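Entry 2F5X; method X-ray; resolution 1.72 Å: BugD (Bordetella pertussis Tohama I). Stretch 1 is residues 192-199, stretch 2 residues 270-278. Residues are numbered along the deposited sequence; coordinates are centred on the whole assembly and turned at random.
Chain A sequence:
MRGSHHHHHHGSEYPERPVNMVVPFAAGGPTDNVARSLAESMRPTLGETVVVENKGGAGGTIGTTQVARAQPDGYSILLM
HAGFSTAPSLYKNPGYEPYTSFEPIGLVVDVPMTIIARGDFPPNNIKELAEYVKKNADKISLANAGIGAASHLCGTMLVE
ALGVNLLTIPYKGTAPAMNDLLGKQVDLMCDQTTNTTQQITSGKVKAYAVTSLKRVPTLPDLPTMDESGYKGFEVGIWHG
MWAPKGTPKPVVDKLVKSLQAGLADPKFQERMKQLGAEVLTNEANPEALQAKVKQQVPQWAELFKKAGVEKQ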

# COMPACT_ATOMS: atom_id res chain seq x y z
N GLN A 192 -1.76 3.55 -5.61
CA GLN A 192 -2.60 2.35 -5.73
C GLN A 192 -3.95 2.67 -6.33
O GLN A 192 -4.47 3.77 -6.12
CB GLN A 192 -2.80 1.72 -4.36
CG GLN A 192 -1.50 1.17 -3.76
CD GLN A 192 -1.62 1.05 -2.27
OE1 GLN A 192 -1.07 1.87 -1.52
NE2 GLN A 192 -2.37 0.07 -1.82
N THR A 193 -4.52 1.71 -7.08
CA THR A 193 -5.83 1.90 -7.71
C THR A 193 -6.97 2.16 -6.72
O THR A 193 -7.98 2.75 -7.09
CB THR A 193 -6.19 0.72 -8.65
OG1 THR A 193 -6.17 -0.51 -7.91
CG2 THR A 193 -5.13 0.56 -9.74
N THR A 194 -6.81 1.74 -5.47
CA THR A 194 -7.81 2.03 -4.43
C THR A 194 -7.83 3.52 -4.10
O THR A 194 -8.76 4.00 -3.42
CB THR A 194 -7.49 1.26 -3.15
OG1 THR A 194 -6.07 1.29 -2.95
CG2 THR A 194 -7.83 -0.23 -3.31
N ASN A 195 -6.81 4.26 -4.55
CA ASN A 195 -6.81 5.72 -4.43
C ASN A 195 -6.94 6.48 -5.76
O ASN A 195 -7.44 7.63 -5.79
CB ASN A 195 -5.57 6.21 -3.67
CG ASN A 195 -5.73 7.63 -3.14
OD1 ASN A 195 -6.74 7.96 -2.49
ND2 ASN A 195 -4.74 8.48 -3.40
N THR A 196 -6.51 5.86 -6.85
CA THR A 196 -6.40 6.59 -8.12
C THR A 196 -7.54 6.36 -9.09
O THR A 196 -7.73 7.16 -10.01
CB THR A 196 -5.09 6.26 -8.86
OG1 THR A 196 -5.09 4.87 -9.22
CG2 THR A 196 -3.88 6.47 -7.98
N THR A 197 -8.29 5.26 -8.93
CA THR A 197 -9.32 4.89 -9.91
C THR A 197 -10.27 6.05 -10.18
O THR A 197 -10.53 6.40 -11.33
CB THR A 197 -10.12 3.67 -9.44
OG1 THR A 197 -9.26 2.54 -9.38
CG2 THR A 197 -11.16 3.27 -10.48
N GLN A 198 -10.80 6.58 -9.09
CA GLN A 198 -11.71 7.72 -9.03
C GLN A 198 -11.21 8.90 -9.90
O GLN A 198 -11.94 9.45 -10.75
CB GLN A 198 -11.83 8.12 -7.53
CG GLN A 198 -12.19 6.93 -6.52
CD GLN A 198 -10.98 6.18 -5.88
OE1 GLN A 198 -10.04 5.82 -6.56
NE2 GLN A 198 -11.06 5.92 -4.56
N GLN A 199 -9.95 9.25 -9.72
CA GLN A 199 -9.36 10.38 -10.43
C GLN A 199 -9.01 10.05 -11.88
O GLN A 199 -9.06 10.91 -12.74
CB GLN A 199 -8.12 10.89 -9.70
CG GLN A 199 -8.28 11.05 -8.19
CD GLN A 199 -9.39 12.01 -7.81
OE1 GLN A 199 -9.76 12.89 -8.59
NE2 GLN A 199 -9.93 11.84 -6.60
N GLU A 270 -17.23 -6.34 -3.72
CA GLU A 270 -17.68 -5.43 -4.78
C GLU A 270 -16.88 -4.14 -4.77
O GLU A 270 -16.43 -3.67 -5.83
CB GLU A 270 -19.17 -5.13 -4.68
CG GLU A 270 -19.73 -4.29 -5.83
CD GLU A 270 -19.32 -4.77 -7.22
OE1 GLU A 270 -19.32 -6.00 -7.48
OE2 GLU A 270 -18.98 -3.90 -8.06
N ARG A 271 -16.71 -3.56 -3.59
CA ARG A 271 -15.95 -2.31 -3.46
C ARG A 271 -14.50 -2.53 -3.88
O ARG A 271 -13.94 -1.71 -4.61
CB ARG A 271 -16.03 -1.72 -2.05
CG ARG A 271 -15.29 -0.36 -1.91
CD ARG A 271 -15.89 0.77 -2.74
NE ARG A 271 -15.23 2.06 -2.50
CZ ARG A 271 -15.12 3.04 -3.41
NH1 ARG A 271 -15.61 2.89 -4.63
NH2 ARG A 271 -14.50 4.17 -3.09
N MSE A 272 -13.90 -3.63 -3.44
CA MSE A 272 -12.53 -3.95 -3.83
C MSE A 272 -12.40 -4.14 -5.34
O MSE A 272 -11.47 -3.61 -5.97
CB MSE A 272 -12.00 -5.18 -3.08
CG MSE A 272 -11.80 -4.95 -1.57
SE MSE A 272 -10.66 -3.41 -1.07
CE MSE A 272 -12.10 -2.11 -0.63
N LYS A 273 -13.35 -4.87 -5.93
CA LYS A 273 -13.35 -5.11 -7.38
C LYS A 273 -13.40 -3.79 -8.16
O LYS A 273 -12.63 -3.58 -9.10
CB LYS A 273 -14.52 -6.02 -7.76
CG LYS A 273 -14.57 -6.37 -9.24
CD LYS A 273 -15.88 -7.08 -9.60
CE LYS A 273 -15.91 -7.45 -11.08
NZ LYS A 273 -16.07 -6.23 -11.94
N GLN A 274 -14.28 -2.89 -7.74
CA GLN A 274 -14.41 -1.58 -8.39
C GLN A 274 -13.10 -0.79 -8.32
O GLN A 274 -12.75 -0.07 -9.26
CB GLN A 274 -15.52 -0.77 -7.75
CG GLN A 274 -16.92 -1.32 -8.04
CD GLN A 274 -18.00 -0.60 -7.27
OE1 GLN A 274 -17.77 -0.14 -6.15
NE2 GLN A 274 -19.19 -0.50 -7.86
N LEU A 275 -12.38 -0.96 -7.21
CA LEU A 275 -11.12 -0.25 -6.97
C LEU A 275 -9.89 -1.00 -7.46
O LEU A 275 -8.77 -0.55 -7.25
CB LEU A 275 -10.97 0.08 -5.48
CG LEU A 275 -11.96 1.09 -4.89
CD1 LEU A 275 -11.70 1.19 -3.39
CD2 LEU A 275 -11.85 2.46 -5.56
N GLY A 276 -10.11 -2.15 -8.11
CA GLY A 276 -9.03 -2.88 -8.76
C GLY A 276 -8.22 -3.77 -7.84
O GLY A 276 -7.19 -4.33 -8.26
N ALA A 277 -8.68 -3.92 -6.60
CA ALA A 277 -8.00 -4.76 -5.62
C ALA A 277 -8.42 -6.21 -5.74
O ALA A 277 -9.62 -6.51 -5.87
CB ALA A 277 -8.25 -4.25 -4.21
N GLU A 278 -7.45 -7.11 -5.71
CA GLU A 278 -7.71 -8.54 -5.64
C GLU A 278 -7.88 -8.91 -4.17
O GLU A 278 -7.02 -8.59 -3.36
CB GLU A 278 -6.54 -9.33 -6.22
CG GLU A 278 -6.67 -10.84 -5.99
CD GLU A 278 -5.44 -11.63 -6.39
OE1 GLU A 278 -5.60 -12.85 -6.65
OE2 GLU A 278 -4.32 -11.07 -6.41
O HOH W 1 -10.22 0.19 -10.39

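This is a small contact in which the first turns of one helix pack against the C-terminal end of another, centred on Leu 275 and held by one direct hydrogen bond and one bridging water. The two stretches bury 300 Å² between them, both sides summed. At least 73 residues separate any touching pair in sequence, so the contact is tertiary. The nearest CA atoms across the stretches are those of Thr 194 and Leu 275, 4.8 Å apart.

Stretch 1 opens with Gln 192 at the N-cap position, and the helix runs from Thr 193 onward. Stretch 2 ends its helix in a Schellman motif. Gly 276 has positive phi, Ala 277 N bonds back to Met 272 O at 2.9 Å, and Gly 276 N bonds to Lys 273 O at 3.1 Å. Leu 275 O lies at this turn and faces stretch 1.

Thr 193 takes up that carbonyl. Its OG1 donates to Leu 275 O at 2.7 Å, a short bond. The CA-to-CB bond of Thr 193 points toward stretch 2. The same hydroxyl also lies beside Gly 276, with Thr 193 OG1 3.8 Å from Gly 276 CA. An ideal CB on Gly 276 would lie 2.8 Å from Thr 193 OG1, which is a clash. The positive phi also favours glycine. Thr 194 N is 3.5 Å from Leu 275 O, but the angle is too poor for a hydrogen bond.

Van der Waals contacts add to this bond. In apolar packing, Thr 194 CG2 lies 3.8 Å from Leu 275 CB and 4.1 Å from Ala 277 CB. Leu 275 has the largest area covered by the other stretch. Its CD2 reaches along stretch 1 to within 4.4 Å of Thr 197 CB and 3.7 Å of Gln 198 NE2.

The amide of Gln 198 is already engaged in its own helix. Its NE2 donates to Thr 194 O at 3.2 Å with a nearly straight angle of 168°. Gln 198 NE2 also sits 4.1 Å from Arg 271 NH2, where the approach to the guanidinium is oblique. Both groups carry donors, and this is proximity without a hydrogen bond.

Thr 197 supplies the water-mediated link. Its OG1 donates to Thr 193 O at 2.6 Å, one turn back. Water 1 donates to Thr 197 OG1 at 2.7 Å and to Gln 274 O at 2.8 Å. The water thus joins a side chain of stretch 1 to a backbone carbonyl of stretch 2.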